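Long-range contacts in Abbfa_003403 (PDB 4ZXH), which probably builds a peptide product as a nonribosomal peptide synthetase, with condensation, adenylation, peptidyl carrier and thioesterase domains joined in one chain: residues 211-215 against 350-356; 220-224 against 930-935; 1127-1133 against 1155-1161; 1147-1151 against 1257-1261. All blocks are in the same frame, centred on the assembly; numbering follows the deposited sequence.

Contact 1 of 4, residues 211-215 against 350-356. With PNS (4'-phosphopantetheine), chain B.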
# COMPACT_ATOMS: atom_id res chain seq x y z
N HIS A 211 7.43 5.03 9.65
CA HIS A 211 6.40 5.43 8.72
C HIS A 211 5.06 4.84 9.12
O HIS A 211 4.03 5.53 9.06
CB HIS A 211 6.81 4.99 7.32
CG HIS A 211 5.79 5.27 6.27
ND1 HIS A 211 5.72 6.48 5.61
CD2 HIS A 211 4.82 4.49 5.74
CE1 HIS A 211 4.75 6.43 4.72
NE2 HIS A 211 4.18 5.24 4.78
N VAL A 212 5.07 3.58 9.55
CA VAL A 212 3.85 2.88 9.95
C VAL A 212 4.18 1.86 11.05
O VAL A 212 5.31 1.36 11.13
CB VAL A 212 3.16 2.19 8.74
CG1 VAL A 212 4.09 1.20 8.07
CG2 VAL A 212 1.90 1.49 9.15
N HIS A 213 3.21 1.58 11.92
CA HIS A 213 3.39 0.60 12.98
C HIS A 213 3.48 -0.79 12.40
O HIS A 213 3.19 -0.99 11.23
CB HIS A 213 2.23 0.65 13.96
CG HIS A 213 0.93 0.23 13.35
ND1 HIS A 213 0.60 -1.10 13.14
CD2 HIS A 213 -0.11 0.95 12.88
CE1 HIS A 213 -0.59 -1.17 12.58
NE2 HIS A 213 -1.05 0.06 12.41
N SER A 214 3.85 -1.76 13.22
CA SER A 214 4.05 -3.11 12.72
C SER A 214 3.19 -4.09 13.49
O SER A 214 3.62 -5.19 13.81
CB SER A 214 5.52 -3.51 12.82
OG SER A 214 6.36 -2.47 12.33
N ILE A 215 1.97 -3.66 13.80
CA ILE A 215 1.00 -4.58 14.38
C ILE A 215 0.45 -5.48 13.28
O ILE A 215 0.01 -5.00 12.24
CB ILE A 215 -0.13 -3.82 15.06
CG1 ILE A 215 0.42 -3.03 16.24
CG2 ILE A 215 -1.21 -4.78 15.54
CD1 ILE A 215 -0.57 -2.06 16.84
N ILE A 350 -2.55 5.53 5.14
CA ILE A 350 -2.35 5.76 6.56
C ILE A 350 -2.46 7.23 6.89
O ILE A 350 -2.18 8.10 6.06
CB ILE A 350 -0.96 5.27 7.06
CG1 ILE A 350 0.17 6.01 6.32
CG2 ILE A 350 -0.84 3.77 6.91
CD1 ILE A 350 1.56 5.69 6.82
N ASN A 351 -2.85 7.52 8.12
CA ASN A 351 -2.69 8.87 8.61
C ASN A 351 -1.20 9.14 8.88
O ASN A 351 -0.51 8.30 9.45
CB ASN A 351 -3.52 9.09 9.87
CG ASN A 351 -3.37 10.48 10.42
OD1 ASN A 351 -3.99 11.42 9.92
ND2 ASN A 351 -2.54 10.63 11.44
N PRO A 352 -0.69 10.29 8.42
CA PRO A 352 0.73 10.66 8.55
C PRO A 352 1.24 10.58 9.99
O PRO A 352 0.48 10.95 10.88
CB PRO A 352 0.76 12.11 8.06
CG PRO A 352 -0.38 12.20 7.11
CD PRO A 352 -1.45 11.27 7.63
N LEU A 353 2.48 10.11 10.20
CA LEU A 353 3.16 10.14 11.51
C LEU A 353 2.60 9.24 12.62
O LEU A 353 3.37 8.64 13.38
CB LEU A 353 3.19 11.57 12.07
CG LEU A 353 4.02 12.55 11.25
CD1 LEU A 353 4.13 13.85 12.02
CD2 LEU A 353 5.41 11.96 10.93
N ALA A 354 1.28 9.17 12.75
CA ALA A 354 0.65 8.34 13.77
C ALA A 354 -0.61 7.65 13.25
O ALA A 354 -1.44 8.27 12.59
CB ALA A 354 0.31 9.17 15.00
N GLN A 355 -0.75 6.37 13.57
CA GLN A 355 -1.93 5.62 13.17
C GLN A 355 -2.66 5.01 14.37
O GLN A 355 -3.62 4.27 14.21
CB GLN A 355 -1.56 4.53 12.19
CG GLN A 355 -0.86 5.04 10.93
CD GLN A 355 0.64 5.17 11.09
OE1 GLN A 355 1.30 4.30 11.67
NE2 GLN A 355 1.19 6.27 10.57
N ILE A 356 -2.16 5.31 15.56
CA ILE A 356 -2.69 4.81 16.81
C ILE A 356 -3.01 6.02 17.67
O ILE A 356 -2.21 6.96 17.72
CB ILE A 356 -1.69 3.90 17.58
CG1 ILE A 356 -1.02 2.91 16.64
CG2 ILE A 356 -2.38 3.19 18.75
CD1 ILE A 356 -1.97 1.98 15.96
O23 PNS B . -0.60 15.36 4.20
P24 PNS B . -0.83 16.82 4.52
O25 PNS B . 0.35 17.75 4.48
O27 PNS B . -1.42 16.84 6.02
C28 PNS B . -2.58 16.07 6.35
C29 PNS B . -2.94 16.33 7.80
C30 PNS B . -3.15 17.84 7.91
C31 PNS B . -1.79 15.87 8.70
C32 PNS B . -4.20 15.53 8.16
O33 PNS B . -4.02 14.20 7.65
C34 PNS B . -4.43 15.53 9.66
O35 PNS B . -4.63 16.57 10.29
N36 PNS B . -4.42 14.37 10.30
C37 PNS B . -4.62 14.27 11.74
C38 PNS B . -5.85 13.40 11.97
C39 PNS B . -6.57 13.85 13.20
O40 PNS B . -6.65 15.04 13.48
N41 PNS B . -7.09 12.87 13.92
C42 PNS B . -7.84 12.96 15.15
C43 PNS B . -7.84 11.52 15.62
S44 PNS B . -6.51 11.35 16.82
O HOH W 1 4.01 8.23 8.41
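Within the condensation domain, this buried contact backs the pocket that receives the 4'-phosphopantetheine arm: Asn351 OD1 accepts a hydrogen bond from N36 of the pantetheine arm at 3.0 Å, while the other side of the same loop meets residues 211-215. Gln355 links the two. Its NE2 donates to Asn351 O at 2.9 Å and more weakly to His211 O at 3.3 Å, and its OE1 accepts a weak bond from His213 N at 3.3 Å. A water bridges His211 O (2.8 Å) and Leu353 N (3.0 Å). Ile350 CD1 packs over a face of the His211 ring, 3.4 Å from NE2, and Ile356 CD1 reaches His213 CD2 at 3.7 Å; the apolar pairs are Val212 CG2 with Ile350 CG2 (4.2 Å) and Ile215 CD1 with Ile356 CD1 (4.4 Å). The imidazoles are fixed by carboxylates, His211 by Asp347 and His213 by Asp402. Asn351 ND2 closes the turn on Ala354 O at 2.8 Å. This is consistent with the pantetheine-binding tunnel of a carrier-loaded condensation domain.

Contact 2 of 4, residues 220-224 against 930-935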
# COMPACT_ATOMS: atom_id res chain seq x y z
N PRO A 220 -5.22 -7.32 4.38
CA PRO A 220 -4.26 -6.42 3.73
C PRO A 220 -4.74 -4.96 3.70
O PRO A 220 -5.91 -4.67 3.41
CB PRO A 220 -4.17 -6.99 2.31
CG PRO A 220 -5.44 -7.74 2.11
CD PRO A 220 -5.77 -8.31 3.45
N ARG A 221 -3.83 -4.04 4.02
CA ARG A 221 -4.17 -2.63 4.06
C ARG A 221 -4.55 -2.10 2.67
O ARG A 221 -3.79 -2.26 1.70
CB ARG A 221 -3.00 -1.83 4.65
CG ARG A 221 -3.36 -0.42 5.00
CD ARG A 221 -2.13 0.40 5.33
NE ARG A 221 -1.46 -0.12 6.51
CZ ARG A 221 -1.78 0.22 7.75
NH1 ARG A 221 -1.11 -0.31 8.77
NH2 ARG A 221 -2.78 1.07 7.98
N PRO A 222 -5.72 -1.46 2.55
CA PRO A 222 -6.17 -0.86 1.29
C PRO A 222 -5.27 0.28 0.84
O PRO A 222 -4.69 0.97 1.68
CB PRO A 222 -7.57 -0.33 1.61
CG PRO A 222 -8.00 -1.12 2.81
CD PRO A 222 -6.74 -1.37 3.60
N ALA A 223 -5.17 0.48 -0.47
CA ALA A 223 -4.29 1.51 -1.00
C ALA A 223 -4.73 2.90 -0.55
O ALA A 223 -3.89 3.76 -0.24
CB ALA A 223 -4.23 1.42 -2.51
N VAL A 224 -6.04 3.14 -0.50
CA VAL A 224 -6.54 4.42 -0.01
C VAL A 224 -7.54 4.25 1.15
O VAL A 224 -8.53 3.54 1.05
CB VAL A 224 -7.19 5.25 -1.16
CG1 VAL A 224 -7.68 6.56 -0.64
CG2 VAL A 224 -6.19 5.50 -2.25
N ILE A 930 -1.57 2.41 -7.61
CA ILE A 930 -2.98 2.68 -7.37
C ILE A 930 -3.59 1.53 -6.55
O ILE A 930 -4.69 1.68 -5.98
CB ILE A 930 -3.77 2.91 -8.73
CG1 ILE A 930 -4.13 1.61 -9.44
CG2 ILE A 930 -2.96 3.81 -9.69
CD1 ILE A 930 -5.59 1.31 -9.34
N HIS A 931 -2.87 0.41 -6.44
CA HIS A 931 -3.42 -0.78 -5.75
C HIS A 931 -2.76 -1.14 -4.41
O HIS A 931 -3.28 -1.95 -3.64
CB HIS A 931 -3.36 -2.00 -6.67
CG HIS A 931 -4.33 -1.94 -7.80
ND1 HIS A 931 -5.70 -1.93 -7.61
CD2 HIS A 931 -4.14 -1.87 -9.14
CE1 HIS A 931 -6.31 -1.87 -8.78
NE2 HIS A 931 -5.38 -1.83 -9.73
N LEU A 932 -1.62 -0.53 -4.13
CA LEU A 932 -0.89 -0.79 -2.92
C LEU A 932 -0.72 0.45 -2.06
O LEU A 932 -0.74 1.57 -2.58
CB LEU A 932 0.47 -1.37 -3.27
CG LEU A 932 0.39 -2.82 -3.75
CD1 LEU A 932 1.76 -3.30 -4.15
CD2 LEU A 932 -0.16 -3.68 -2.63
N PRO A 933 -0.57 0.27 -0.74
CA PRO A 933 -0.10 1.39 0.08
C PRO A 933 1.25 1.81 -0.45
O PRO A 933 1.98 0.95 -0.97
CB PRO A 933 0.02 0.80 1.49
CG PRO A 933 -0.89 -0.36 1.48
CD PRO A 933 -0.91 -0.91 0.07
N ALA A 934 1.59 3.08 -0.31
CA ALA A 934 2.82 3.61 -0.88
C ALA A 934 4.05 2.87 -0.37
O ALA A 934 5.00 2.65 -1.12
CB ALA A 934 2.93 5.08 -0.59
N TYR A 935 4.04 2.48 0.90
CA TYR A 935 5.23 1.85 1.45
C TYR A 935 5.42 0.43 0.92
O TYR A 935 6.47 -0.15 1.11
CB TYR A 935 5.19 1.85 2.99
CG TYR A 935 4.10 1.04 3.65
CD1 TYR A 935 2.88 1.63 4.00
CD2 TYR A 935 4.29 -0.31 3.97
CE1 TYR A 935 1.87 0.90 4.63
CE2 TYR A 935 3.28 -1.04 4.59
CZ TYR A 935 2.08 -0.43 4.92
OH TYR A 935 1.09 -1.17 5.53
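This is an interdomain contact: a proline-rich loop of the condensation domain, between helix 197-205 and strand 229-235, meets residues 930-935, which follow on from helix 921-931 in the C-terminal part of the adenylation domain. Its one direct hydrogen bond runs from Arg221 NE to Tyr935 OH at 2.9 Å, with the hydroxyl near the guanidinium plane. The p rotamer of Tyr935 (chi1 65°) carries its ring back to the arginine although its CA-CB bond points sideways. The remainder is close van der Waals contact. Ala223 CB sits against the backbone of residues 930-932, 3.5 Å from each of Ile930 O, His931 C and Leu932 O, and the CA atoms of Ala223 and Pro933 are 4.3 Å apart. Pro933 CG rests on Arg221 O at 3.5 Å. Arg221 also forms a salt bridge with Asp402, and Asp347 accepts a hydrogen bond from Tyr935 N, so condensation-domain residues hold both partners. On the adenylation side, Leu932 packs on Ile883 and Val886 of helix 880-888, which also meets Pro220 through Glu882, while Phe876 meets the Tyr935 ring.

Contact 3 of 4, residues 1127-1133 against 1155-1161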
# COMPACT_ATOMS: atom_id res chain seq x y z
N PRO A 1127 -6.09 45.99 -20.23
CA PRO A 1127 -6.94 46.84 -21.07
C PRO A 1127 -6.22 48.04 -21.69
O PRO A 1127 -6.56 48.44 -22.80
CB PRO A 1127 -8.02 47.33 -20.09
CG PRO A 1127 -8.01 46.32 -18.98
CD PRO A 1127 -6.58 45.92 -18.84
N GLN A 1128 -5.27 48.62 -20.97
CA GLN A 1128 -4.59 49.82 -21.43
C GLN A 1128 -3.08 49.63 -21.41
O GLN A 1128 -2.55 48.83 -20.62
CB GLN A 1128 -4.98 51.05 -20.58
CG GLN A 1128 -6.49 51.40 -20.59
CD GLN A 1128 -6.99 51.88 -21.96
OE1 GLN A 1128 -6.25 52.51 -22.72
NE2 GLN A 1128 -8.25 51.58 -22.27
N GLY A 1129 -2.39 50.35 -22.28
CA GLY A 1129 -0.95 50.28 -22.37
C GLY A 1129 -0.26 51.16 -21.36
O GLY A 1129 -0.90 51.71 -20.47
N PRO A 1130 1.06 51.33 -21.50
CA PRO A 1130 1.93 50.82 -22.57
C PRO A 1130 2.10 49.31 -22.53
O PRO A 1130 2.00 48.72 -21.45
CB PRO A 1130 3.27 51.51 -22.30
CG PRO A 1130 3.00 52.56 -21.27
CD PRO A 1130 1.83 52.08 -20.49
N TYR A 1131 2.36 48.71 -23.69
CA TYR A 1131 2.55 47.27 -23.78
C TYR A 1131 4.01 46.91 -23.95
O TYR A 1131 4.80 47.73 -24.45
CB TYR A 1131 1.73 46.69 -24.92
CG TYR A 1131 0.27 46.77 -24.61
CD1 TYR A 1131 -0.31 45.87 -23.73
CD2 TYR A 1131 -0.52 47.76 -25.16
CE1 TYR A 1131 -1.65 45.95 -23.42
CE2 TYR A 1131 -1.85 47.84 -24.85
CZ TYR A 1131 -2.42 46.94 -23.99
OH TYR A 1131 -3.77 47.03 -23.70
N PHE A 1132 4.36 45.70 -23.52
CA PHE A 1132 5.73 45.21 -23.57
C PHE A 1132 5.68 43.81 -24.16
O PHE A 1132 5.06 42.91 -23.59
CB PHE A 1132 6.36 45.25 -22.17
CG PHE A 1132 7.83 44.92 -22.15
CD1 PHE A 1132 8.64 45.22 -23.24
CD2 PHE A 1132 8.39 44.28 -21.05
CE1 PHE A 1132 10.00 44.90 -23.22
CE2 PHE A 1132 9.74 43.96 -21.03
CZ PHE A 1132 10.55 44.27 -22.12
N LEU A 1133 6.31 43.63 -25.31
CA LEU A 1133 6.10 42.45 -26.14
C LEU A 1133 7.40 41.80 -26.54
O LEU A 1133 8.45 42.45 -26.56
CB LEU A 1133 5.36 42.81 -27.44
CG LEU A 1133 4.23 43.81 -27.39
CD1 LEU A 1133 4.04 44.32 -28.76
CD2 LEU A 1133 2.98 43.11 -26.92
N GLN A 1155 -2.77 52.68 -28.73
CA GLN A 1155 -1.96 52.16 -27.63
C GLN A 1155 -0.47 52.37 -27.88
O GLN A 1155 -0.01 52.30 -29.01
CB GLN A 1155 -2.24 50.67 -27.42
CG GLN A 1155 -3.68 50.38 -27.02
CD GLN A 1155 -4.06 51.07 -25.73
OE1 GLN A 1155 -3.20 51.43 -24.92
NE2 GLN A 1155 -5.37 51.26 -25.53
N GLN A 1156 0.30 52.63 -26.82
CA GLN A 1156 1.73 52.77 -27.02
C GLN A 1156 2.47 51.47 -26.68
O GLN A 1156 1.98 50.63 -25.92
CB GLN A 1156 2.30 53.95 -26.21
CG GLN A 1156 2.73 55.16 -27.08
CD GLN A 1156 3.65 54.81 -28.28
OE1 GLN A 1156 4.30 53.75 -28.32
NE2 GLN A 1156 3.70 55.71 -29.26
N VAL A 1157 3.64 51.31 -27.28
CA VAL A 1157 4.45 50.13 -27.13
C VAL A 1157 5.75 50.52 -26.43
O VAL A 1157 6.51 51.34 -26.94
CB VAL A 1157 4.76 49.48 -28.48
CG1 VAL A 1157 5.60 48.25 -28.29
CG2 VAL A 1157 3.47 49.14 -29.21
N THR A 1158 6.01 49.94 -25.26
CA THR A 1158 7.22 50.29 -24.51
C THR A 1158 8.46 49.79 -25.23
O THR A 1158 9.46 50.50 -25.34
CB THR A 1158 7.19 49.70 -23.09
OG1 THR A 1158 6.12 50.32 -22.35
CG2 THR A 1158 8.50 49.97 -22.37
N GLY A 1159 8.38 48.56 -25.74
CA GLY A 1159 9.48 47.97 -26.46
C GLY A 1159 9.17 46.56 -26.92
O GLY A 1159 8.22 45.93 -26.46
N ILE A 1160 9.98 46.06 -27.85
CA ILE A 1160 9.85 44.71 -28.36
C ILE A 1160 11.13 43.91 -28.10
O ILE A 1160 12.22 44.35 -28.46
CB ILE A 1160 9.56 44.69 -29.85
CG1 ILE A 1160 8.32 45.50 -30.17
CG2 ILE A 1160 9.35 43.27 -30.31
CD1 ILE A 1160 8.02 45.54 -31.65
N VAL A 1161 11.00 42.74 -27.49
CA VAL A 1161 12.16 41.88 -27.38
C VAL A 1161 12.15 40.79 -28.45
O VAL A 1161 11.24 39.97 -28.50
CB VAL A 1161 12.25 41.22 -26.02
CG1 VAL A 1161 13.43 40.27 -25.99
CG2 VAL A 1161 12.42 42.28 -24.96
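Strands 1131-1136 and 1157-1163 are the two parallel strands of a beta-alpha-beta crossover in the alpha/beta-hydrolase fold of the thioesterase domain, connected by helix 1138-1152. Their short segments run 8° apart with axes 4.8 Å from each other. Tyr1131 N donates to Gln1156 O at 3.0 Å and Thr1158 N to Tyr1131 O at 2.6 Å; strand 1157-1161 then carries one extra residue at Thr1158-Gly1159, an irregularity of the beta-bulge kind, before Leu1133 N donates to Gly1159 O at 3.2 Å and Val1161 N to Leu1133 O at 2.7 Å. The Phe1132 backbone pairs with Trp1068 of strand 1067-1070, and Ile1160 with Pro1261 and with Leu1263 of strand 1262-1267. Ahead of these bonds, where Pro1130 follows a cis peptide bond and has no amide hydrogen, the Gln1155 side chain spans the gap, OE1 accepting from Gly1129 N at 3.0 Å and NE2 donating to Gln1128 OE1 at 3.2 Å. Gln1156 OE1 accepts a hydrogen bond from Val1157 N at 2.7 Å. Outside the segments, Thr1158 OG1 is bonded to Gln1065 and Tyr1131 OH to Gln1126 O. Tyr1131, Leu1133, Val1157 and Ile1160 share the sheet face on which Leu1133 and Ile1160 meet Ser1147 of the crossover helix. On the other face, where Gly1159 has no side chain, the edge of the Phe1132 ring brings CD1 to 3.3 Å from Gly1159 O.

Contact 4 of 4, residues 1147-1151 against 1257-1261; sequences SRQLR and PEDFP
Residues 1147-1151 form regular alpha-helix, with Arg1151 N bonded to Ser1147 O at 3.1 Å; residues 1257-1261 are an extended loop whose phi/psi from Glu1258 to Phe1260 are -157/133, -89/123 and -126/153. The nearest CA pairs are Ser1147 with Phe1260 at 7.8 Å and Arg1148 with Glu1258 at 7.9 Å, so side chains fill the gap. Phe1260 (chi1 -69°, chi2 -83°) points at the helix and receives Ser1147 CB over its face in a CH-pi contact, 3.7 Å from the ring centroid and 17° off the normal. Arg1151 CG meets the ring edge, 3.5 Å from Phe1260 CE1. In the alpha/beta-hydrolase fold of the thioesterase domain, this joins helix 1138-1152, packed on the sheet, to the loop entering strand 1262-1267. Arg1151 takes m, m, t for chi1 to chi3 with chi4 at 77°, folding back so that a guanidinium face covers Phe1260 CE1. Its NH2 donates to Asp1259 O at 3.3 Å, and NH1 forms a salt bridge with Glu1258 OE2 at 3.6 Å. Glu1258 is extended (t, t), placing OE1 3.1 Å from Arg1148 CG. Arg1148, t, t, p with chi4 76°, turns its guanidinium away to Glu1145 on its own helix.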
# COMPACT_ATOMS: atom_id res chain seq x y z
N SER A 1147 2.41 45.00 -32.39
CA SER A 1147 2.78 46.40 -32.18
C SER A 1147 2.17 47.30 -33.23
O SER A 1147 1.63 48.35 -32.91
CB SER A 1147 4.29 46.59 -32.21
OG SER A 1147 4.92 45.72 -31.29
N ARG A 1148 2.26 46.88 -34.49
CA ARG A 1148 1.77 47.65 -35.62
C ARG A 1148 0.29 47.96 -35.46
O ARG A 1148 -0.17 49.05 -35.82
CB ARG A 1148 2.00 46.92 -36.95
CG ARG A 1148 1.91 47.82 -38.20
CD ARG A 1148 1.89 47.06 -39.53
NE ARG A 1148 0.67 46.26 -39.68
CZ ARG A 1148 -0.53 46.75 -39.98
NH1 ARG A 1148 -0.68 48.06 -40.18
NH2 ARG A 1148 -1.58 45.94 -40.09
N GLN A 1149 -0.46 47.02 -34.89
CA GLN A 1149 -1.90 47.19 -34.70
C GLN A 1149 -2.23 48.04 -33.46
O GLN A 1149 -3.16 48.84 -33.50
CB GLN A 1149 -2.60 45.84 -34.60
CG GLN A 1149 -2.53 45.00 -35.86
CD GLN A 1149 -3.56 43.87 -35.87
OE1 GLN A 1149 -4.50 43.87 -35.08
NE2 GLN A 1149 -3.38 42.91 -36.78
N LEU A 1150 -1.48 47.85 -32.37
CA LEU A 1150 -1.70 48.62 -31.14
C LEU A 1150 -1.52 50.13 -31.39
O LEU A 1150 -2.28 50.93 -30.84
CB LEU A 1150 -0.76 48.15 -30.02
CG LEU A 1150 -0.99 46.73 -29.45
CD1 LEU A 1150 0.11 46.34 -28.45
CD2 LEU A 1150 -2.36 46.55 -28.83
N ARG A 1151 -0.55 50.50 -32.22
CA ARG A 1151 -0.44 51.87 -32.72
C ARG A 1151 -1.74 52.35 -33.38
O ARG A 1151 -2.26 53.43 -33.06
CB ARG A 1151 0.69 51.99 -33.74
CG ARG A 1151 2.07 52.03 -33.15
CD ARG A 1151 2.46 53.44 -32.71
NE ARG A 1151 3.83 53.47 -32.19
CZ ARG A 1151 4.93 53.45 -32.95
NH1 ARG A 1151 4.83 53.42 -34.28
NH2 ARG A 1151 6.12 53.49 -32.37
N PRO A 1257 8.15 49.13 -43.82
CA PRO A 1257 8.98 49.55 -42.69
C PRO A 1257 8.24 50.42 -41.68
O PRO A 1257 7.44 51.26 -42.06
CB PRO A 1257 10.11 50.34 -43.37
CG PRO A 1257 10.22 49.71 -44.73
CD PRO A 1257 8.80 49.40 -45.12
N GLU A 1258 8.51 50.19 -40.40
CA GLU A 1258 7.91 50.96 -39.31
C GLU A 1258 8.79 50.89 -38.07
O GLU A 1258 9.24 49.81 -37.69
CB GLU A 1258 6.49 50.46 -39.00
CG GLU A 1258 5.76 51.33 -37.98
CD GLU A 1258 4.26 51.09 -37.96
OE1 GLU A 1258 3.80 50.23 -38.75
OE2 GLU A 1258 3.55 51.77 -37.18
N ASP A 1259 9.04 52.03 -37.44
CA ASP A 1259 9.95 52.07 -36.30
C ASP A 1259 9.25 51.82 -34.97
O ASP A 1259 8.31 52.51 -34.60
CB ASP A 1259 10.69 53.40 -36.24
CG ASP A 1259 11.83 53.47 -37.24
OD1 ASP A 1259 11.97 52.53 -38.06
OD2 ASP A 1259 12.58 54.47 -37.20
N PHE A 1260 9.73 50.80 -34.27
CA PHE A 1260 9.33 50.53 -32.90
C PHE A 1260 10.60 50.43 -32.08
O PHE A 1260 11.65 50.08 -32.62
CB PHE A 1260 8.53 49.24 -32.80
CG PHE A 1260 7.18 49.31 -33.44
CD1 PHE A 1260 6.11 49.85 -32.75
CD2 PHE A 1260 6.97 48.81 -34.71
CE1 PHE A 1260 4.85 49.92 -33.33
CE2 PHE A 1260 5.72 48.88 -35.30
CZ PHE A 1260 4.66 49.43 -34.61
N PRO A 1261 10.53 50.74 -30.78
CA PRO A 1261 11.73 50.52 -29.96
C PRO A 1261 11.98 49.02 -29.79
O PRO A 1261 11.17 48.31 -29.19
CB PRO A 1261 11.37 51.20 -28.64
CG PRO A 1261 9.88 51.13 -28.58
CD PRO A 1261 9.38 51.18 -29.99

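How the contacts relate
The contacts form two pairs. Contacts 1 and 2, centred 13 Å apart, touch through Arg221, which packs on Val212, His213 and Ile350, so the loop behind the pantetheine pocket continues into the interface between condensation and adenylation domains. Contacts 3 and 4, centred 10 Å apart, lie on the thioesterase sheet and on the helix and loop packed beside it: helix 1138-1152 joins the paired strands of contact 3 and carries one side of contact 4, while Ile1160 N lies 2.9 Å from Pro1261 O, a probable hydrogen bond. Segments alternate along the chain within each pair, and the first pair closes before the second opens. Centres 54 to 65 Å apart separate the pairs, consistent with a modular, multidomain synthetase.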